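Local coordinates for protein sulfur oxygenase/reductase (Halothiobacillus neapolitanus, PDB 6QPA) that probably catalyses the oxygen-dependent disproportionation of elemental sulfur, working at a mononuclear non-haem iron site inside each subunit of a 24-chain assembly, at residues A13-N17 with T70-M76; S156-I162 with F298-E304; V85-E90 with V239-P244. One frame throughout, in Å; residues are numbered along the deposited sequence.

Interaction 1: A13-N17 with T70-M76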
loop_
_atom_site.group_PDB
_atom_site.type_symbol
_atom_site.label_atom_id
_atom_site.label_comp_id
_atom_site.label_asym_id
_atom_site.label_seq_id
_atom_site.Cartn_x
_atom_site.Cartn_y
_atom_site.Cartn_z
ATOM N N ALA A 13 -20.933 44.980 13.578
ATOM C CA ALA A 13 -20.413 43.899 14.398
ATOM C C ALA A 13 -19.278 43.213 13.656
ATOM O O ALA A 13 -19.150 43.330 12.438
ATOM C CB ALA A 13 -21.495 42.866 14.731
ATOM N N LYS A 14 -18.448 42.495 14.402
ATOM C CA LYS A 14 -17.438 41.613 13.825
ATOM C C LYS A 14 -17.708 40.209 14.338
ATOM O O LYS A 14 -17.824 39.998 15.549
ATOM C CB LYS A 14 -16.021 42.083 14.143
ATOM C CG LYS A 14 -15.670 43.397 13.440
ATOM C CD LYS A 14 -14.251 43.829 13.735
ATOM C CE LYS A 14 -13.870 45.063 12.927
ATOM N NZ LYS A 14 -13.934 44.779 11.448
ATOM N N ILE A 15 -17.867 39.266 13.413
ATOM C CA ILE A 15 -18.331 37.938 13.751
ATOM C C ILE A 15 -17.301 36.913 13.303
ATOM O O ILE A 15 -16.489 37.148 12.396
ATOM C CB ILE A 15 -19.711 37.646 13.131
ATOM C CG1 ILE A 15 -19.597 37.538 11.609
ATOM C CG2 ILE A 15 -20.698 38.777 13.509
ATOM C CD1 ILE A 15 -20.878 37.245 10.939
ATOM N N ALA A 16 -17.367 35.748 13.946
ATOM C CA ALA A 16 -16.448 34.662 13.653
ATOM C C ALA A 16 -16.681 34.134 12.246
ATOM O O ALA A 16 -17.816 33.944 11.815
ATOM C CB ALA A 16 -16.604 33.533 14.681
ATOM N N ASN A 17 -15.591 33.909 11.524
ATOM C CA ASN A 17 -15.649 33.417 10.154
ATOM C C ASN A 17 -15.528 31.896 10.196
ATOM O O ASN A 17 -14.450 31.318 10.077
ATOM C CB ASN A 17 -14.550 34.063 9.320
ATOM C CG ASN A 17 -14.594 33.641 7.875
ATOM O OD1 ASN A 17 -15.453 32.857 7.477
ATOM N ND2 ASN A 17 -13.683 34.176 7.072
ATOM N N THR A 70 -9.734 34.118 5.062
ATOM C CA THR A 70 -8.779 34.385 6.130
ATOM C C THR A 70 -9.236 35.417 7.149
ATOM O O THR A 70 -8.696 35.437 8.253
ATOM C CB THR A 70 -7.452 34.858 5.530
ATOM O OG1 THR A 70 -7.702 36.027 4.752
ATOM C CG2 THR A 70 -6.878 33.798 4.613
ATOM N N LEU A 71 -10.196 36.263 6.815
ATOM C CA LEU A 71 -10.630 37.323 7.708
ATOM C C LEU A 71 -11.340 36.699 8.895
ATOM O O LEU A 71 -12.300 35.946 8.717
ATOM C CB LEU A 71 -11.545 38.268 6.941
ATOM C CG LEU A 71 -11.951 39.660 7.361
ATOM C CD1 LEU A 71 -10.770 40.504 7.772
ATOM C CD2 LEU A 71 -12.636 40.280 6.155
ATOM N N ASN A 72 -10.847 36.967 10.101
ATOM C CA ASN A 72 -11.545 36.486 11.289
ATOM C C ASN A 72 -11.165 37.314 12.509
ATOM O O ASN A 72 -10.037 37.195 13.005
ATOM C CB ASN A 72 -11.223 35.023 11.578
ATOM C CG ASN A 72 -11.967 34.525 12.801
ATOM O OD1 ASN A 72 -13.196 34.478 12.802
ATOM N ND2 ASN A 72 -11.232 34.215 13.872
ATOM N N PRO A 73 -12.078 38.131 13.049
ATOM C CA PRO A 73 -13.470 38.250 12.616
ATOM C C PRO A 73 -13.648 38.985 11.288
ATOM O O PRO A 73 -12.739 39.633 10.778
ATOM C CB PRO A 73 -14.106 39.064 13.745
ATOM C CG PRO A 73 -12.996 39.979 14.170
ATOM C CD PRO A 73 -11.742 39.135 14.079
ATOM N N MET A 74 -14.838 38.868 10.731
ATOM C CA MET A 74 -15.223 39.588 9.530
ATOM C C MET A 74 -16.298 40.597 9.894
ATOM O O MET A 74 -17.114 40.348 10.787
ATOM C CB MET A 74 -15.711 38.610 8.462
ATOM C CG MET A 74 -16.929 37.822 8.871
ATOM S SD MET A 74 -17.063 36.287 7.903
ATOM C CE MET A 74 -16.584 36.862 6.291
ATOM N N GLY A 75 -16.270 41.749 9.238
ATOM C CA GLY A 75 -17.280 42.756 9.493
ATOM C C GLY A 75 -18.645 42.293 9.012
ATOM O O GLY A 75 -18.769 41.582 8.015
ATOM N N MET A 76 -19.676 42.671 9.756
ATOM C CA MET A 76 -21.056 42.422 9.348
ATOM C C MET A 76 -21.837 43.686 9.661
ATOM O O MET A 76 -21.971 44.053 10.828
ATOM C CB MET A 76 -21.650 41.212 10.055
ATOM C CG MET A 76 -22.593 40.424 9.167
ATOM S SD MET A 76 -24.274 40.837 9.579
ATOM C CE MET A 76 -24.427 39.943 11.139
HETATM O O HOH W 1 -11.701 42.234 11.125
#

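Interaction 2: S156-I162 with F298-E304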
loop_
_atom_site.group_PDB
_atom_site.type_symbol
_atom_site.label_atom_id
_atom_site.label_comp_id
_atom_site.label_asym_id
_atom_site.label_seq_id
_atom_site.Cartn_x
_atom_site.Cartn_y
_atom_site.Cartn_z
ATOM N N SER A 156 -28.456 41.549 -4.556
ATOM C CA SER A 156 -27.593 40.554 -3.917
ATOM C C SER A 156 -26.513 40.002 -4.849
ATOM O O SER A 156 -26.089 38.859 -4.680
ATOM C CB SER A 156 -28.431 39.390 -3.360
ATOM O OG SER A 156 -29.283 39.820 -2.320
ATOM N N GLN A 157 -26.060 40.787 -5.831
ATOM C CA GLN A 157 -25.080 40.325 -6.825
ATOM C C GLN A 157 -24.179 41.481 -7.268
ATOM O O GLN A 157 -24.030 41.759 -8.460
ATOM C CB GLN A 157 -25.756 39.715 -8.056
ATOM C CG GLN A 157 -26.356 38.326 -7.898
ATOM C CD GLN A 157 -27.151 37.867 -9.145
ATOM O OE1 GLN A 157 -26.985 38.403 -10.253
ATOM N NE2 GLN A 157 -28.010 36.861 -8.957
ATOM N N ARG A 158 -23.571 42.181 -6.316
ATOM C CA ARG A 158 -22.624 43.241 -6.645
ATOM C C ARG A 158 -21.773 43.483 -5.409
ATOM O O ARG A 158 -21.904 42.791 -4.398
ATOM C CB ARG A 158 -23.336 44.512 -7.135
ATOM C CG ARG A 158 -24.129 45.266 -6.059
ATOM C CD ARG A 158 -25.185 46.186 -6.637
ATOM N NE ARG A 158 -25.825 46.952 -5.562
ATOM C CZ ARG A 158 -26.755 46.456 -4.744
ATOM N NH1 ARG A 158 -27.195 45.200 -4.900
ATOM N NH2 ARG A 158 -27.256 47.217 -3.776
ATOM N N THR A 159 -20.886 44.463 -5.497
ATOM C CA THR A 159 -19.947 44.753 -4.430
ATOM C C THR A 159 -20.314 46.090 -3.797
ATOM O O THR A 159 -20.636 47.056 -4.502
ATOM C CB THR A 159 -18.514 44.775 -4.967
ATOM O OG1 THR A 159 -18.164 43.462 -5.393
ATOM C CG2 THR A 159 -17.514 45.253 -3.875
ATOM N N VAL A 160 -20.324 46.131 -2.473
ATOM C CA VAL A 160 -20.502 47.381 -1.746
ATOM C C VAL A 160 -19.207 47.679 -1.013
ATOM O O VAL A 160 -18.653 46.817 -0.314
ATOM C CB VAL A 160 -21.711 47.344 -0.793
ATOM C CG1 VAL A 160 -21.776 48.637 0.050
ATOM C CG2 VAL A 160 -23.003 47.182 -1.601
ATOM N N VAL A 161 -18.715 48.890 -1.194
ATOM C CA VAL A 161 -17.501 49.355 -0.552
ATOM C C VAL A 161 -17.872 50.502 0.379
ATOM O O VAL A 161 -18.705 51.342 0.023
ATOM C CB VAL A 161 -16.501 49.781 -1.643
ATOM C CG1 VAL A 161 -15.587 50.797 -1.141
ATOM C CG2 VAL A 161 -15.749 48.547 -2.163
ATOM N N ILE A 162 -17.293 50.524 1.579
ATOM C CA ILE A 162 -17.543 51.603 2.537
ATOM C C ILE A 162 -16.211 52.239 2.920
ATOM O O ILE A 162 -15.326 51.558 3.462
ATOM C CB ILE A 162 -18.278 51.113 3.792
ATOM C CG1 ILE A 162 -19.605 50.443 3.407
ATOM C CG2 ILE A 162 -18.525 52.307 4.741
ATOM C CD1 ILE A 162 -20.381 49.892 4.611
ATOM N N PHE A 298 -14.496 46.121 1.842
ATOM C CA PHE A 298 -15.300 45.507 0.791
ATOM C C PHE A 298 -16.357 44.594 1.413
ATOM O O PHE A 298 -16.054 43.828 2.325
ATOM C CB PHE A 298 -14.431 44.678 -0.166
ATOM C CG PHE A 298 -13.661 45.489 -1.177
ATOM C CD1 PHE A 298 -13.100 46.719 -0.833
ATOM C CD2 PHE A 298 -13.483 45.006 -2.483
ATOM C CE1 PHE A 298 -12.368 47.458 -1.767
ATOM C CE2 PHE A 298 -12.764 45.736 -3.425
ATOM C CZ PHE A 298 -12.194 46.965 -3.063
ATOM N N PHE A 299 -17.585 44.667 0.893
ATOM C CA PHE A 299 -18.707 43.864 1.361
ATOM C C PHE A 299 -19.484 43.237 0.209
ATOM O O PHE A 299 -19.577 43.792 -0.893
ATOM C CB PHE A 299 -19.725 44.687 2.131
ATOM C CG PHE A 299 -19.216 45.290 3.393
ATOM C CD1 PHE A 299 -18.562 46.514 3.370
ATOM C CD2 PHE A 299 -19.437 44.667 4.610
ATOM C CE1 PHE A 299 -18.125 47.105 4.534
ATOM C CE2 PHE A 299 -19.003 45.252 5.790
ATOM C CZ PHE A 299 -18.337 46.479 5.747
ATOM N N SER A 300 -20.130 42.114 0.514
ATOM C CA SER A 300 -21.139 41.558 -0.353
ATOM C C SER A 300 -22.505 41.761 0.280
ATOM O O SER A 300 -22.671 41.474 1.470
ATOM C CB SER A 300 -20.896 40.072 -0.587
ATOM O OG SER A 300 -21.977 39.570 -1.331
ATOM N N PRO A 301 -23.478 42.305 -0.436
ATOM C CA PRO A 301 -24.830 42.391 0.128
ATOM C C PRO A 301 -25.493 41.017 0.124
ATOM O O PRO A 301 -25.779 40.459 -0.938
ATOM C CB PRO A 301 -25.541 43.381 -0.808
ATOM C CG PRO A 301 -24.827 43.238 -2.113
ATOM C CD PRO A 301 -23.387 42.919 -1.772
ATOM N N MET A 302 -25.687 40.435 1.306
ATOM C CA MET A 302 -26.257 39.098 1.385
ATOM C C MET A 302 -27.752 39.126 1.105
ATOM O O MET A 302 -28.265 38.322 0.321
ATOM C CB MET A 302 -25.998 38.494 2.764
ATOM C CG MET A 302 -24.580 38.084 3.062
ATOM S SD MET A 302 -23.653 37.553 1.577
ATOM C CE MET A 302 -24.099 35.813 1.475
ATOM N N MET A 303 -28.473 40.016 1.777
ATOM C CA MET A 303 -29.918 40.133 1.660
ATOM C C MET A 303 -30.206 41.613 1.568
ATOM O O MET A 303 -29.495 42.412 2.176
ATOM C CB MET A 303 -30.671 39.536 2.865
ATOM C CG MET A 303 -30.348 38.080 3.159
ATOM S SD MET A 303 -31.466 37.346 4.376
ATOM C CE MET A 303 -30.296 36.494 5.449
ATOM N N GLU A 304 -31.199 41.980 0.774
ATOM C CA GLU A 304 -31.565 43.381 0.646
ATOM C C GLU A 304 -33.067 43.482 0.534
ATOM O O GLU A 304 -33.702 42.657 -0.133
ATOM C CB GLU A 304 -30.956 44.029 -0.592
ATOM C CG GLU A 304 -29.483 43.809 -0.765
ATOM C CD GLU A 304 -28.976 44.516 -2.003
ATOM O OE1 GLU A 304 -28.846 43.837 -3.046
ATOM O OE2 GLU A 304 -28.741 45.745 -1.929
HETATM O O HOH W 2 -23.006 39.805 -4.020
HETATM O O HOH W 3 -17.937 41.534 -2.643
#

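Interaction 3: V85-E90 with V239-P244. With SO4 (sulfate ion), chain Z.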
loop_
_atom_site.group_PDB
_atom_site.type_symbol
_atom_site.label_atom_id
_atom_site.label_comp_id
_atom_site.label_asym_id
_atom_site.label_seq_id
_atom_site.Cartn_x
_atom_site.Cartn_y
_atom_site.Cartn_z
ATOM N N VAL A 85 -35.368 58.853 13.506
ATOM C CA VAL A 85 -34.744 58.174 14.633
ATOM C C VAL A 85 -35.805 57.554 15.529
ATOM O O VAL A 85 -35.680 56.401 15.953
ATOM C CB VAL A 85 -33.856 59.164 15.410
ATOM C CG1 VAL A 85 -33.484 58.612 16.789
ATOM C CG2 VAL A 85 -32.611 59.483 14.616
ATOM N N HIS A 86 -36.891 58.294 15.793
ATOM C CA HIS A 86 -37.898 57.825 16.738
ATOM C C HIS A 86 -38.486 56.494 16.306
ATOM O O HIS A 86 -38.778 55.636 17.144
ATOM C CB HIS A 86 -39.034 58.844 16.892
ATOM C CG HIS A 86 -40.094 58.402 17.861
ATOM N ND1 HIS A 86 -41.226 57.714 17.472
ATOM C CD2 HIS A 86 -40.167 58.503 19.211
ATOM C CE1 HIS A 86 -41.963 57.438 18.532
ATOM N NE2 HIS A 86 -41.345 57.911 19.600
ATOM N N SER A 87 -38.692 56.315 15.001
ATOM C CA SER A 87 -39.255 55.062 14.519
ATOM C C SER A 87 -38.351 53.889 14.865
ATOM O O SER A 87 -38.828 52.840 15.311
ATOM C CB SER A 87 -39.514 55.147 13.021
ATOM O OG SER A 87 -40.503 56.137 12.776
ATOM N N HIS A 88 -37.046 54.050 14.681
ATOM C CA HIS A 88 -36.133 52.965 15.013
ATOM C C HIS A 88 -36.128 52.690 16.512
ATOM O O HIS A 88 -36.205 51.533 16.944
ATOM C CB HIS A 88 -34.731 53.298 14.504
ATOM C CG HIS A 88 -33.699 52.251 14.810
ATOM N ND1 HIS A 88 -32.637 52.482 15.659
ATOM C CD2 HIS A 88 -33.567 50.975 14.384
ATOM C CE1 HIS A 88 -31.889 51.396 15.734
ATOM N NE2 HIS A 88 -32.428 50.468 14.963
ATOM N N GLU A 89 -36.047 53.746 17.326
ATOM C CA GLU A 89 -36.030 53.568 18.775
ATOM C C GLU A 89 -37.324 52.945 19.270
ATOM O O GLU A 89 -37.320 52.140 20.207
ATOM C CB GLU A 89 -35.790 54.913 19.464
ATOM C CG GLU A 89 -34.399 55.506 19.221
ATOM C CD GLU A 89 -33.292 54.689 19.867
ATOM O OE1 GLU A 89 -33.511 54.135 20.974
ATOM O OE2 GLU A 89 -32.201 54.578 19.270
ATOM N N GLU A 90 -38.447 53.319 18.662
ATOM C CA GLU A 90 -39.719 52.766 19.087
ATOM C C GLU A 90 -39.826 51.291 18.728
ATOM O O GLU A 90 -40.285 50.475 19.539
ATOM C CB GLU A 90 -40.852 53.562 18.456
ATOM C CG GLU A 90 -42.199 53.135 18.924
ATOM C CD GLU A 90 -43.279 54.064 18.426
ATOM O OE1 GLU A 90 -43.452 54.158 17.189
ATOM O OE2 GLU A 90 -43.924 54.729 19.272
ATOM N N VAL A 239 -38.388 56.277 25.070
ATOM C CA VAL A 239 -38.153 56.139 23.639
ATOM C C VAL A 239 -37.710 57.501 23.116
ATOM O O VAL A 239 -38.461 58.478 23.186
ATOM C CB VAL A 239 -39.420 55.658 22.915
ATOM C CG1 VAL A 239 -39.178 55.552 21.410
ATOM C CG2 VAL A 239 -39.921 54.349 23.510
ATOM N N HIS A 240 -36.487 57.573 22.610
ATOM C CA HIS A 240 -35.897 58.847 22.222
ATOM C C HIS A 240 -36.300 59.281 20.820
ATOM O O HIS A 240 -36.464 58.454 19.921
ATOM C CB HIS A 240 -34.379 58.765 22.322
ATOM C CG HIS A 240 -33.888 58.776 23.727
ATOM N ND1 HIS A 240 -33.922 57.661 24.536
ATOM C CD2 HIS A 240 -33.379 59.775 24.482
ATOM C CE1 HIS A 240 -33.445 57.971 25.728
ATOM N NE2 HIS A 240 -33.112 59.250 25.722
ATOM N N ASP A 241 -36.475 60.599 20.664
ATOM C CA ASP A 241 -36.657 61.263 19.376
ATOM C C ASP A 241 -35.329 61.541 18.682
ATOM O O ASP A 241 -35.280 61.649 17.451
ATOM C CB ASP A 241 -37.350 62.608 19.583
ATOM C CG ASP A 241 -38.825 62.483 19.764
ATOM O OD1 ASP A 241 -39.374 61.393 19.509
ATOM O OD2 ASP A 241 -39.436 63.484 20.178
ATOM N N LYS A 242 -34.273 61.738 19.458
ATOM C CA LYS A 242 -32.922 61.993 19.005
ATOM C C LYS A 242 -32.011 60.908 19.557
ATOM O O LYS A 242 -32.309 60.342 20.612
ATOM C CB LYS A 242 -32.450 63.373 19.485
ATOM C CG LYS A 242 -33.279 64.517 18.937
ATOM C CD LYS A 242 -32.839 65.851 19.510
ATOM C CE LYS A 242 -33.673 66.992 18.938
ATOM N NZ LYS A 242 -33.257 68.315 19.503
ATOM N N PRO A 243 -30.910 60.590 18.885
ATOM C CA PRO A 243 -30.013 59.548 19.402
ATOM C C PRO A 243 -29.617 59.868 20.828
ATOM O O PRO A 243 -29.318 61.028 21.143
ATOM C CB PRO A 243 -28.803 59.615 18.455
ATOM C CG PRO A 243 -29.385 60.189 17.155
ATOM C CD PRO A 243 -30.429 61.170 17.613
ATOM N N PRO A 244 -29.696 58.893 21.741
ATOM C CA PRO A 244 -29.249 59.165 23.119
ATOM C C PRO A 244 -27.756 59.424 23.205
ATOM O O PRO A 244 -27.311 60.307 23.948
ATOM C CB PRO A 244 -29.611 57.874 23.872
ATOM C CG PRO A 244 -30.318 56.991 22.888
ATOM C CD PRO A 244 -30.043 57.480 21.528
HETATM S S SO4 Z . -35.265 63.080 23.020
HETATM O O1 SO4 Z . -34.893 62.964 24.430
HETATM O O2 SO4 Z . -34.237 62.423 22.218
HETATM O O3 SO4 Z . -36.544 62.414 22.797
HETATM O O4 SO4 Z . -35.376 64.492 22.626
HETATM O O HOH W 4 -37.000 61.180 15.603
HETATM O O HOH W 5 -34.470 55.115 23.285
#

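Interaction 1: A13-N17 with T70-M76
The edge where two antiparallel strands part company shows how a sheet passes its hydrogen bonding from backbone to side chain. Between strand 7-15 and strand 74-82 the last ladder rungs are regular. A13 and M76 form a hydrogen-bonded pair, A13 N giving to M76 O at 3.1 Å and M76 N to A13 O at 2.8 Å; I15 and M74 form the next, with I15 N to M74 O and M74 N to I15 O both 2.9 Å. The non-hydrogen-bonded pair K14 and G75 sits between them, and its polar backbone atoms turn outward: K14 bonds to strand 110-125 and G75 to Q50 of strand 42-53, so both strands are flanked on their other edges. Beyond I15 the ladder stops, and asparagines take over. N72 OD1 accepts from N17 N at 2.8 Å, while N17 ND2 gives to L71 O, also at 2.8 Å, and to R68 O; N17 OD1 is met by Y22 OH. N72 ND2 reaches T70 O of a second subunit, an exchange made in both directions. A cis peptide bond precedes P73, whose CB packs 3.6 Å from K14 CB; its carbonyl P73 O receives a water at 2.8 Å, which K14 NZ contacts only weakly at 3.4 Å. On the other face I15 and M74 pack against helix 19-27, while M74 and M76 lie beside L49 of strand 42-53; I15 CG1 is 3.8 Å from M74 CG. Such an antiparallel ladder, backed by a helix and ending at a subunit boundary, fits the ferredoxin-like sheet of the dimeric alpha/beta-barrel clan.

Interaction 2: S156-I162 with F298-E304
Aromatic and branched side chains fill the middle of this strand pairing and grade into charge at its end. V161 CG2 lies over the face of the F298 ring, 3.6 Å from its centroid, a CH-pi contact on the side covered by helix 262-269. On the opposite face I162 CD1 reaches F299 CE1 at 3.6 Å, and F299 also meets F77. Between these layers the backbones of V160 and F299 form a hydrogen-bonded antiparallel pair, V160 N to F299 O at 2.9 Å and F299 N to V160 O at 2.7 Å. Farther out the strands separate around P301, whose CG lies over one face of the R158 guanidinium. There E304 receives R158 NH1 on OE1 and R158 NH2 on OE2, each at 2.8 Å, a two-pronged salt bridge; R158 NE turns to E258. S156 N also gives to E304 OE1 at 2.8 Å, while S156 OG gives to M302 O at 3.2 Å and also bonds Q267 of a third subunit. Antiparallel strands with helices outside are characteristic of the barrel of the dimeric alpha/beta-barrel clan.

Interaction 3: V85-E90 with V239-P244
A loop laid against the first turns of a metal-binding helix makes this a surface contact, packed by van der Waals touch and bridged by water rather than by direct hydrogen bonds. Helix 85-94 carries an HExxH pattern: H88 and H92, with E116 from strand 110-125, hold the iron in a facial triad of two histidines and one carboxylate. Loop residues 239-244, just before strand 245-246, lie along the flank of the helix that V85 and E89 present to them, while H88 makes no contact with the loop and sends NE2 to the metal. The general lesson is that one helix can serve a metal with one side and a loop with another. V85 fits against the chain as it bends, its CB 3.5 Å from D241 O and its CG1 4.1 Å from P243 CD; both V85 and P243 also touch Y118 and F202. One turn on, V239 CG1 packs 3.6 Å from E90 N and 4.0 Å from E89 CB. A CA-H...O contact joins H86 CA to H240 O at 3.5 Å. Polar links pass through solvent: one water accepts from H86 N at 2.9 Å and donates to D241 O at 2.6 Å, and a second donates to E89 OE1 at 2.7 Å while lying 2.9 Å from H240 ND1. E89 OE2 turns inward to Y118 and S205, and Y118 OH also meets H88 ND1, linking the loop-facing glutamate to an iron ligand. On the solvent side a sulfate ion, probably from the crystallisation liquor, accepts D241 N on O3 and K242 N on O2, both at 2.8 Å.

Set side by side, the contacts show chemistry following location. Interactions 1 and 2 belong to one antiparallel sheet and touch where G75 O lies 4.3 Å from F299 CE2; strand 42-53 borders both. Interaction 2 is the buried member, rich in aromatic packing and closed by charge, whereas interaction 1 is partly buried and finishes in amide side chains. Each meets a different neighbouring subunit. Interaction 3 stands apart at the surface, its nearest atoms about 13 Å from interaction 1 and 15 Å from interaction 2; lacking a strand ladder, it rests on van der Waals packing, with water bridging its polar groups. Still, helix 85-94 follows strand 74-82 directly in sequence, so interactions 1 and 3 hold consecutive elements.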